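Local atomic coordinates of alpha-rhamnosidase (PDB entry 6I60), a protein that probably hydrolyses terminal non-reducing alpha-L-rhamnose residues from alpha-L-rhamnosides. Residues W149-S161 against L169-K181. Numbering follows the deposited sequence.
Sequences WITKKEHKYEVYS and LNYTIAYAPMFRK
Tyr157 to Tyr160 pair with Tyr171 to Ala174 as the two arms of an antiparallel beta hairpin, whose second arm opens strand 171-184, which also pairs antiparallel with strands 242-250 and 288-298. Glu158-Ile173 and Tyr160-Tyr171 are the hydrogen-bonded pairs, each closed by two reciprocal backbone bonds; Glu158 N reaches Ile173 O at 2.7 Å, tilted from the carbonyl plane. Val159-Thr172, between them, and Tyr157-Ala174, next to Glu158-Ile173, are the non-hydrogen-bonded pairs. The ladder ends with a weak bond from Tyr175 N to Lys156 O at 3.0 Å.

The side chains separate onto two faces of the ladder. On one, Tyr157 CD2 lies 3.6 Å from Thr172 CG2, the two side chains running side by side, while Tyr157 CB meets the methyl of Ala174. On the other, Tyr160 CB packs against Ile173 CD1 at 4.1 Å, and the rings of Tyr160 and Tyr171 both meet His301 edge-to-face.

Beyond the ladder the contact passes to side-chain packing. With CG anti to the backbone N (chi1 -174°), Lys156 runs alongside Tyr175 and sets its CG over one ring face in a CH-pi contact, 4.2 Å from the centroid and offset toward the rim. Lys152 crosses Pro177 with CD 3.6 Å from Pro177 CB, while its ammonium group forms a salt bridge with Glu325. Farther along, Phe179 lies against strand 150-151, with Leu249 of strand 242-250 and Leu265 of strand 264-273 also touching its side chain. Ile150 CD1 meets Phe179 CD2 at 3.8 Å, and the far end of the ring, Phe179 CZ, reaches the backbone at Thr151 CA, 3.7 Å away.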
ATOM      1  N   TRP A 149      -5.712 -28.692  10.860  1.00 61.69           N
ATOM      2  CA  TRP A 149      -6.831 -27.783  10.660  1.00 56.79           C
ATOM      3  C   TRP A 149      -8.086 -28.344  11.318  1.00 57.99           C
ATOM      4  O   TRP A 149      -8.440 -29.508  11.107  1.00 62.55           O
ATOM      5  CB  TRP A 149      -7.065 -27.551   9.167  1.00 56.31           C
ATOM      6  CG  TRP A 149      -5.981 -26.761   8.490  1.00 60.95           C
ATOM      7  CD1 TRP A 149      -4.813 -27.244   7.974  1.00 66.45           C
ATOM      8  CD2 TRP A 149      -5.969 -25.348   8.252  1.00 61.08           C
ATOM      9  NE1 TRP A 149      -4.074 -26.220   7.431  1.00 58.29           N
ATOM     10  CE2 TRP A 149      -4.761 -25.045   7.590  1.00 59.98           C
ATOM     11  CE3 TRP A 149      -6.861 -24.308   8.536  1.00 59.81           C
ATOM     12  CZ2 TRP A 149      -4.424 -23.747   7.206  1.00 58.37           C
ATOM     13  CZ3 TRP A 149      -6.523 -23.020   8.156  1.00 62.74           C
ATOM     14  CH2 TRP A 149      -5.316 -22.751   7.497  1.00 60.62           C
ATOM     15  N   ILE A 150      -8.760 -27.516  12.116  1.00 60.67           N
ATOM     16  CA  ILE A 150      -9.940 -27.930  12.861  1.00 64.12           C
ATOM     17  C   ILE A 150     -11.133 -27.095  12.410  1.00 59.88           C
ATOM     18  O   ILE A 150     -10.989 -25.979  11.905  1.00 61.22           O
ATOM     19  CB  ILE A 150      -9.735 -27.806  14.383  1.00 59.89           C
ATOM     20  CG1 ILE A 150      -9.213 -26.414  14.732  1.00 58.38           C
ATOM     21  CG2 ILE A 150      -8.769 -28.867  14.874  1.00 57.34           C
ATOM     22  CD1 ILE A 150      -9.333 -26.074  16.192  1.00 62.61           C
ATOM     23  N   THR A 151     -12.328 -27.659  12.592  1.00 63.53           N
ATOM     24  CA  THR A 151     -13.562 -27.012  12.160  1.00 60.96           C
ATOM     25  C   THR A 151     -14.741 -27.595  12.921  1.00 63.05           C
ATOM     26  O   THR A 151     -14.657 -28.677  13.506  1.00 71.23           O
ATOM     27  CB  THR A 151     -13.804 -27.187  10.655  1.00 65.30           C
ATOM     28  OG1 THR A 151     -12.559 -27.157   9.957  1.00 77.90           O
ATOM     29  CG2 THR A 151     -14.681 -26.082  10.119  1.00 58.67           C
ATOM     30  N   LYS A 152     -15.846 -26.854  12.903  1.00 63.34           N
ATOM     31  CA  LYS A 152     -17.134 -27.423  13.252  1.00 69.26           C
ATOM     32  C   LYS A 152     -17.609 -28.353  12.139  1.00 74.77           C
ATOM     33  O   LYS A 152     -17.120 -28.315  11.007  1.00 70.94           O
ATOM     34  CB  LYS A 152     -18.169 -26.323  13.486  1.00 66.42           C
ATOM     35  CG  LYS A 152     -18.067 -25.659  14.841  1.00 70.29           C
ATOM     36  CD  LYS A 152     -19.107 -24.565  15.010  1.00 74.87           C
ATOM     37  CE  LYS A 152     -20.513 -25.094  14.793  1.00 75.58           C
ATOM     38  NZ  LYS A 152     -21.138 -25.529  16.072  1.00 74.42           N
ATOM     39  N   LYS A 153     -18.580 -29.197  12.476  1.00 79.87           N
ATOM     40  CA  LYS A 153     -19.154 -30.127  11.513  1.00 79.46           C
ATOM     41  C   LYS A 153     -20.491 -29.658  10.955  1.00 87.84           C
ATOM     42  O   LYS A 153     -20.776 -29.895   9.776  1.00 81.22           O
ATOM     43  CB  LYS A 153     -19.314 -31.510  12.159  1.00 79.48           C
ATOM     44  CG  LYS A 153     -20.226 -32.477  11.415  1.00 81.01           C
ATOM     45  CD  LYS A 153     -20.380 -33.793  12.173  1.00 77.23           C
ATOM     46  CE  LYS A 153     -20.306 -33.588  13.681  1.00 85.51           C
ATOM     47  NZ  LYS A 153     -20.319 -34.877  14.426  1.00 87.47           N
ATOM     48  N   GLU A 154     -21.306 -28.975  11.765  1.00 90.39           N
ATOM     49  CA  GLU A 154     -22.614 -28.519  11.302  1.00 92.02           C
ATOM     50  C   GLU A 154     -22.476 -27.369  10.309  1.00 89.07           C
ATOM     51  O   GLU A 154     -22.899 -27.479   9.153  1.00 97.61           O
ATOM     52  CB  GLU A 154     -23.479 -28.113  12.501  1.00102.07           C
ATOM     53  CG  GLU A 154     -24.530 -27.040  12.213  1.00 97.81           C
ATOM     54  CD  GLU A 154     -25.794 -27.599  11.583  1.00 99.22           C
ATOM     55  OE1 GLU A 154     -26.424 -26.884  10.774  1.00 89.32           O
ATOM     56  OE2 GLU A 154     -26.158 -28.750  11.900  1.00107.76           O
ATOM     57  N   HIS A 155     -21.880 -26.257  10.748  1.00 82.32           N
ATOM     58  CA  HIS A 155     -21.687 -25.066   9.923  1.00 77.06           C
ATOM     59  C   HIS A 155     -22.996 -24.519   9.365  1.00 76.21           C
ATOM     60  O   HIS A 155     -23.399 -24.876   8.253  1.00 72.99           O
ATOM     61  CB  HIS A 155     -20.715 -25.354   8.777  1.00 71.08           C
ATOM     62  CG  HIS A 155     -19.346 -24.790   8.994  1.00 74.88           C
ATOM     63  ND1 HIS A 155     -19.132 -23.470   9.330  1.00 78.58           N
ATOM     64  CD2 HIS A 155     -18.123 -25.367   8.934  1.00 69.01           C
ATOM     65  CE1 HIS A 155     -17.836 -23.258   9.463  1.00 74.29           C
ATOM     66  NE2 HIS A 155     -17.201 -24.392   9.228  1.00 74.71           N
ATOM     67  N   LYS A 156     -23.662 -23.648  10.120  1.00 74.49           N
ATOM     68  CA  LYS A 156     -24.836 -22.952   9.612  1.00 71.39           C
ATOM     69  C   LYS A 156     -24.401 -21.737   8.798  1.00 71.08           C
ATOM     70  O   LYS A 156     -23.494 -20.998   9.191  1.00 70.37           O
ATOM     71  CB  LYS A 156     -25.755 -22.527  10.763  1.00 64.62           C
ATOM     72  CG  LYS A 156     -27.114 -21.910  10.356  1.00 77.56           C
ATOM     73  CD  LYS A 156     -27.624 -22.366   8.981  1.00 68.21           C
ATOM     74  CE  LYS A 156     -29.136 -22.484   8.926  1.00 65.01           C
ATOM     75  NZ  LYS A 156     -29.799 -21.143   8.907  1.00 71.29           N
ATOM     76  N   TYR A 157     -25.049 -21.550   7.650  1.00 65.21           N
ATOM     77  CA  TYR A 157     -24.763 -20.458   6.735  1.00 66.94           C
ATOM     78  C   TYR A 157     -26.074 -19.915   6.184  1.00 69.98           C
ATOM     79  O   TYR A 157     -27.139 -20.518   6.343  1.00 67.49           O
ATOM     80  CB  TYR A 157     -23.857 -20.918   5.588  1.00 64.73           C
ATOM     81  CG  TYR A 157     -24.437 -22.076   4.810  1.00 68.92           C
ATOM     82  CD1 TYR A 157     -24.316 -23.380   5.274  1.00 72.79           C
ATOM     83  CD2 TYR A 157     -25.116 -21.865   3.616  1.00 65.07           C
ATOM     84  CE1 TYR A 157     -24.847 -24.441   4.572  1.00 68.11           C
ATOM     85  CE2 TYR A 157     -25.651 -22.921   2.906  1.00 68.73           C
ATOM     86  CZ  TYR A 157     -25.514 -24.207   3.389  1.00 71.51           C
ATOM     87  OH  TYR A 157     -26.045 -25.263   2.686  1.00 75.84           O
ATOM     88  N   GLU A 158     -25.984 -18.761   5.527  1.00 71.56           N
ATOM     89  CA  GLU A 158     -27.092 -18.182   4.779  1.00 65.06           C
ATOM     90  C   GLU A 158     -26.605 -17.844   3.378  1.00 62.19           C
ATOM     91  O   GLU A 158     -25.459 -17.421   3.197  1.00 64.19           O
ATOM     92  CB  GLU A 158     -27.648 -16.924   5.463  1.00 68.25           C
ATOM     93  CG  GLU A 158     -29.029 -17.106   6.081  1.00 77.86           C
ATOM     94  CD  GLU A 158     -29.637 -15.797   6.553  1.00 88.85           C
ATOM     95  OE1 GLU A 158     -30.213 -15.772   7.662  1.00 87.35           O
ATOM     96  OE2 GLU A 158     -29.539 -14.793   5.815  1.00 95.01           O
ATOM     97  N   VAL A 159     -27.472 -18.033   2.391  1.00 62.51           N
ATOM     98  CA  VAL A 159     -27.132 -17.798   0.993  1.00 65.50           C
ATOM     99  C   VAL A 159     -27.878 -16.547   0.549  1.00 63.24           C
ATOM    100  O   VAL A 159     -29.080 -16.592   0.263  1.00 64.40           O
ATOM    101  CB  VAL A 159     -27.473 -19.003   0.110  1.00 60.31           C
ATOM    102  CG1 VAL A 159     -26.690 -18.941  -1.194  1.00 63.45           C
ATOM    103  CG2 VAL A 159     -27.177 -20.295   0.851  1.00 68.32           C
ATOM    104  N   TYR A 160     -27.168 -15.422   0.487  1.00 65.97           N
ATOM    105  CA  TYR A 160     -27.741 -14.160   0.037  1.00 65.15           C
ATOM    106  C   TYR A 160     -27.467 -13.988  -1.453  1.00 72.24           C
ATOM    107  O   TYR A 160     -26.308 -14.016  -1.883  1.00 65.98           O
ATOM    108  CB  TYR A 160     -27.162 -12.990   0.831  1.00 62.89           C
ATOM    109  CG  TYR A 160     -27.786 -11.650   0.501  1.00 69.37           C
ATOM    110  CD1 TYR A 160     -29.125 -11.553   0.142  1.00 69.04           C
ATOM    111  CD2 TYR A 160     -27.035 -10.481   0.552  1.00 66.52           C
ATOM    112  CE1 TYR A 160     -29.698 -10.330  -0.158  1.00 67.29           C
ATOM    113  CE2 TYR A 160     -27.600  -9.255   0.253  1.00 64.99           C
ATOM    114  CZ  TYR A 160     -28.931  -9.185  -0.100  1.00 69.33           C
ATOM    115  OH  TYR A 160     -29.496  -7.966  -0.398  1.00 67.23           O
ATOM    116  N   SER A 161     -28.531 -13.810  -2.235  1.00 72.17           N
ATOM    117  CA  SER A 161     -28.438 -13.634  -3.684  1.00 69.00           C
ATOM    118  C   SER A 161     -29.181 -12.363  -4.073  1.00 65.77           C
ATOM    119  O   SER A 161     -30.318 -12.419  -4.561  1.00 67.78           O
ATOM    120  CB  SER A 161     -28.997 -14.848  -4.425  1.00 68.67           C
ATOM    121  OG  SER A 161     -28.652 -16.051  -3.761  1.00 82.19           O
ATOM    122  N   LEU A 169     -22.916 -13.057  -9.172  1.00 80.88           N
ATOM    123  CA  LEU A 169     -22.496 -13.972  -8.125  1.00 85.41           C
ATOM    124  C   LEU A 169     -23.494 -13.963  -6.968  1.00 84.60           C
ATOM    125  O   LEU A 169     -24.374 -13.104  -6.868  1.00 88.34           O
ATOM    126  CB  LEU A 169     -21.097 -13.610  -7.619  1.00 85.94           C
ATOM    127  CG  LEU A 169     -19.872 -14.054  -8.426  1.00 74.20           C
ATOM    128  CD1 LEU A 169     -19.880 -15.557  -8.655  1.00 71.82           C
ATOM    129  CD2 LEU A 169     -19.776 -13.317  -9.746  1.00 78.14           C
ATOM    130  N   ASN A 170     -23.349 -14.946  -6.086  1.00 84.95           N
ATOM    131  CA  ASN A 170     -24.123 -15.029  -4.859  1.00 79.17           C
ATOM    132  C   ASN A 170     -23.174 -14.961  -3.668  1.00 79.05           C
ATOM    133  O   ASN A 170     -21.952 -15.029  -3.813  1.00 77.24           O
ATOM    134  CB  ASN A 170     -24.960 -16.313  -4.815  1.00 77.80           C
ATOM    135  CG  ASN A 170     -24.112 -17.565  -4.906  1.00 79.92           C
ATOM    136  OD1 ASN A 170     -22.970 -17.523  -5.364  1.00 83.77           O
ATOM    137  ND2 ASN A 170     -24.669 -18.688  -4.468  1.00 85.98           N
ATOM    138  N   TYR A 171     -23.752 -14.822  -2.476  1.00 72.51           N
ATOM    139  CA  TYR A 171     -22.979 -14.651  -1.250  1.00 68.11           C
ATOM    140  C   TYR A 171     -23.413 -15.705  -0.241  1.00 67.34           C
ATOM    141  O   TYR A 171     -24.536 -15.656   0.270  1.00 70.09           O
ATOM    142  CB  TYR A 171     -23.154 -13.241  -0.681  1.00 65.40           C
ATOM    143  CG  TYR A 171     -22.893 -12.142  -1.688  1.00 66.54           C
ATOM    144  CD1 TYR A 171     -21.627 -11.591  -1.833  1.00 66.81           C
ATOM    145  CD2 TYR A 171     -23.913 -11.659  -2.497  1.00 70.05           C
ATOM    146  CE1 TYR A 171     -21.383 -10.588  -2.756  1.00 62.62           C
ATOM    147  CE2 TYR A 171     -23.679 -10.658  -3.422  1.00 73.18           C
ATOM    148  CZ  TYR A 171     -22.415 -10.125  -3.547  1.00 71.26           C
ATOM    149  OH  TYR A 171     -22.181  -9.128  -4.466  1.00 79.94           O
ATOM    150  N   THR A 172     -22.526 -16.658   0.039  1.00 65.95           N
ATOM    151  CA  THR A 172     -22.753 -17.682   1.052  1.00 63.69           C
ATOM    152  C   THR A 172     -22.064 -17.231   2.334  1.00 64.15           C
ATOM    153  O   THR A 172     -20.833 -17.278   2.435  1.00 66.21           O
ATOM    154  CB  THR A 172     -22.225 -19.040   0.593  1.00 59.62           C
ATOM    155  OG1 THR A 172     -22.405 -19.175  -0.823  1.00 66.30           O
ATOM    156  CG2 THR A 172     -22.964 -20.163   1.298  1.00 66.65           C
ATOM    157  N   ILE A 173     -22.853 -16.789   3.307  1.00 61.14           N
ATOM    158  CA  ILE A 173     -22.340 -16.230   4.554  1.00 60.90           C
ATOM    159  C   ILE A 173     -22.539 -17.267   5.649  1.00 64.71           C
ATOM    160  O   ILE A 173     -23.675 -17.558   6.044  1.00 67.18           O
ATOM    161  CB  ILE A 173     -23.030 -14.907   4.912  1.00 63.39           C
ATOM    162  CG1 ILE A 173     -22.702 -13.832   3.872  1.00 64.30           C
ATOM    163  CG2 ILE A 173     -22.614 -14.452   6.304  1.00 56.98           C
ATOM    164  CD1 ILE A 173     -23.921 -13.110   3.336  1.00 58.01           C
ATOM    165  N   ALA A 174     -21.436 -17.824   6.145  1.00 63.42           N
ATOM    166  CA  ALA A 174     -21.475 -18.742   7.271  1.00 58.82           C
ATOM    167  C   ALA A 174     -21.531 -17.962   8.583  1.00 58.16           C
ATOM    168  O   ALA A 174     -21.465 -16.730   8.612  1.00 60.09           O
ATOM    169  CB  ALA A 174     -20.268 -19.677   7.239  1.00 55.66           C
ATOM    170  N   TYR A 175     -21.652 -18.688   9.687  1.00 60.62           N
ATOM    171  CA  TYR A 175     -21.711 -18.075  11.003  1.00 51.62           C
ATOM    172  C   TYR A 175     -20.292 -17.853  11.525  1.00 57.74           C
ATOM    173  O   TYR A 175     -19.308 -17.978  10.792  1.00 62.40           O
ATOM    174  CB  TYR A 175     -22.536 -18.939  11.954  1.00 58.52           C
ATOM    175  CG  TYR A 175     -24.023 -18.672  11.908  1.00 61.06           C
ATOM    176  CD1 TYR A 175     -24.680 -18.483  10.698  1.00 59.48           C
ATOM    177  CD2 TYR A 175     -24.772 -18.618  13.076  1.00 64.53           C
ATOM    178  CE1 TYR A 175     -26.040 -18.244  10.655  1.00 58.47           C
ATOM    179  CE2 TYR A 175     -26.131 -18.380  13.042  1.00 65.19           C
ATOM    180  CZ  TYR A 175     -26.760 -18.195  11.830  1.00 61.24           C
ATOM    181  OH  TYR A 175     -28.114 -17.958  11.796  1.00 54.90           O
ATOM    182  N   ALA A 176     -20.172 -17.521  12.809  1.00 58.18           N
ATOM    183  CA  ALA A 176     -18.876 -17.269  13.429  1.00 60.30           C
ATOM    184  C   ALA A 176     -18.596 -18.328  14.485  1.00 55.17           C
ATOM    185  O   ALA A 176     -19.061 -18.200  15.628  1.00 57.19           O
ATOM    186  CB  ALA A 176     -18.833 -15.869  14.046  1.00 56.07           C
ATOM    187  N   PRO A 177     -17.852 -19.382  14.165  1.00 57.20           N
ATOM    188  CA  PRO A 177     -17.561 -20.410  15.166  1.00 60.08           C
ATOM    189  C   PRO A 177     -16.458 -19.982  16.118  1.00 62.77           C
ATOM    190  O   PRO A 177     -15.524 -19.264  15.753  1.00 63.30           O
ATOM    191  CB  PRO A 177     -17.120 -21.608  14.318  1.00 52.80           C
ATOM    192  CG  PRO A 177     -16.524 -20.997  13.101  1.00 50.45           C
ATOM    193  CD  PRO A 177     -17.273 -19.708  12.848  1.00 61.72           C
ATOM    194  N   MET A 178     -16.585 -20.436  17.361  1.00 62.52           N
ATOM    195  CA  MET A 178     -15.579 -20.219  18.390  1.00 64.16           C
ATOM    196  C   MET A 178     -14.932 -21.549  18.749  1.00 61.93           C
ATOM    197  O   MET A 178     -15.597 -22.588  18.761  1.00 57.58           O
ATOM    198  CB  MET A 178     -16.194 -19.578  19.638  1.00 66.45           C
ATOM    199  CG  MET A 178     -17.092 -18.389  19.347  1.00 62.60           C
ATOM    200  SD  MET A 178     -18.139 -17.948  20.747  1.00 70.99           S
ATOM    201  CE  MET A 178     -17.668 -16.239  21.002  1.00 67.98           C
ATOM    202  N   PHE A 179     -13.633 -21.513  19.037  1.00 62.87           N
ATOM    203  CA  PHE A 179     -12.871 -22.713  19.355  1.00 60.38           C
ATOM    204  C   PHE A 179     -12.130 -22.505  20.665  1.00 62.11           C
ATOM    205  O   PHE A 179     -11.511 -21.457  20.872  1.00 63.72           O
ATOM    206  CB  PHE A 179     -11.889 -23.057  18.232  1.00 62.78           C
ATOM    207  CG  PHE A 179     -12.558 -23.455  16.949  1.00 59.51           C
ATOM    208  CD1 PHE A 179     -12.893 -22.502  16.003  1.00 59.13           C
ATOM    209  CD2 PHE A 179     -12.858 -24.782  16.691  1.00 60.42           C
ATOM    210  CE1 PHE A 179     -13.511 -22.866  14.822  1.00 62.27           C
ATOM    211  CE2 PHE A 179     -13.478 -25.150  15.513  1.00 60.16           C
ATOM    212  CZ  PHE A 179     -13.804 -24.191  14.577  1.00 55.93           C
ATOM    213  N   ARG A 180     -12.191 -23.506  21.540  1.00 67.35           N
ATOM    214  CA  ARG A 180     -11.621 -23.417  22.875  1.00 69.15           C
ATOM    215  C   ARG A 180     -10.827 -24.675  23.189  1.00 73.19           C
ATOM    216  O   ARG A 180     -11.245 -25.787  22.850  1.00 73.07           O
ATOM    217  CB  ARG A 180     -12.715 -23.221  23.930  1.00 65.03           C
ATOM    218  CG  ARG A 180     -12.196 -23.250  25.349  1.00 62.73           C
ATOM    219  CD  ARG A 180     -13.315 -23.348  26.373  1.00 73.65           C
ATOM    220  NE  ARG A 180     -13.077 -22.499  27.539  1.00 75.84           N
ATOM    221  CZ  ARG A 180     -12.055 -22.629  28.384  1.00 78.54           C
ATOM    222  NH1 ARG A 180     -11.152 -23.588  28.221  1.00 77.96           N
ATOM    223  NH2 ARG A 180     -11.943 -21.796  29.408  1.00 77.95           N
ATOM    224  N   LYS A 181      -9.678 -24.490  23.839  1.00 69.63           N
ATOM    225  CA  LYS A 181      -8.849 -25.595  24.299  1.00 69.89           C
ATOM    226  C   LYS A 181      -8.160 -25.173  25.588  1.00 73.24           C
ATOM    227  O   LYS A 181      -7.703 -24.034  25.709  1.00 74.57           O
ATOM    228  CB  LYS A 181      -7.816 -26.003  23.239  1.00 68.27           C
ATOM    229  CG  LYS A 181      -6.701 -26.903  23.754  1.00 69.27           C
ATOM    230  CD  LYS A 181      -7.075 -28.372  23.631  1.00 71.75           C
ATOM    231  CE  LYS A 181      -6.200 -29.244  24.517  1.00 69.02           C
ATOM    232  NZ  LYS A 181      -6.782 -29.409  25.879  1.00 71.95           N
TER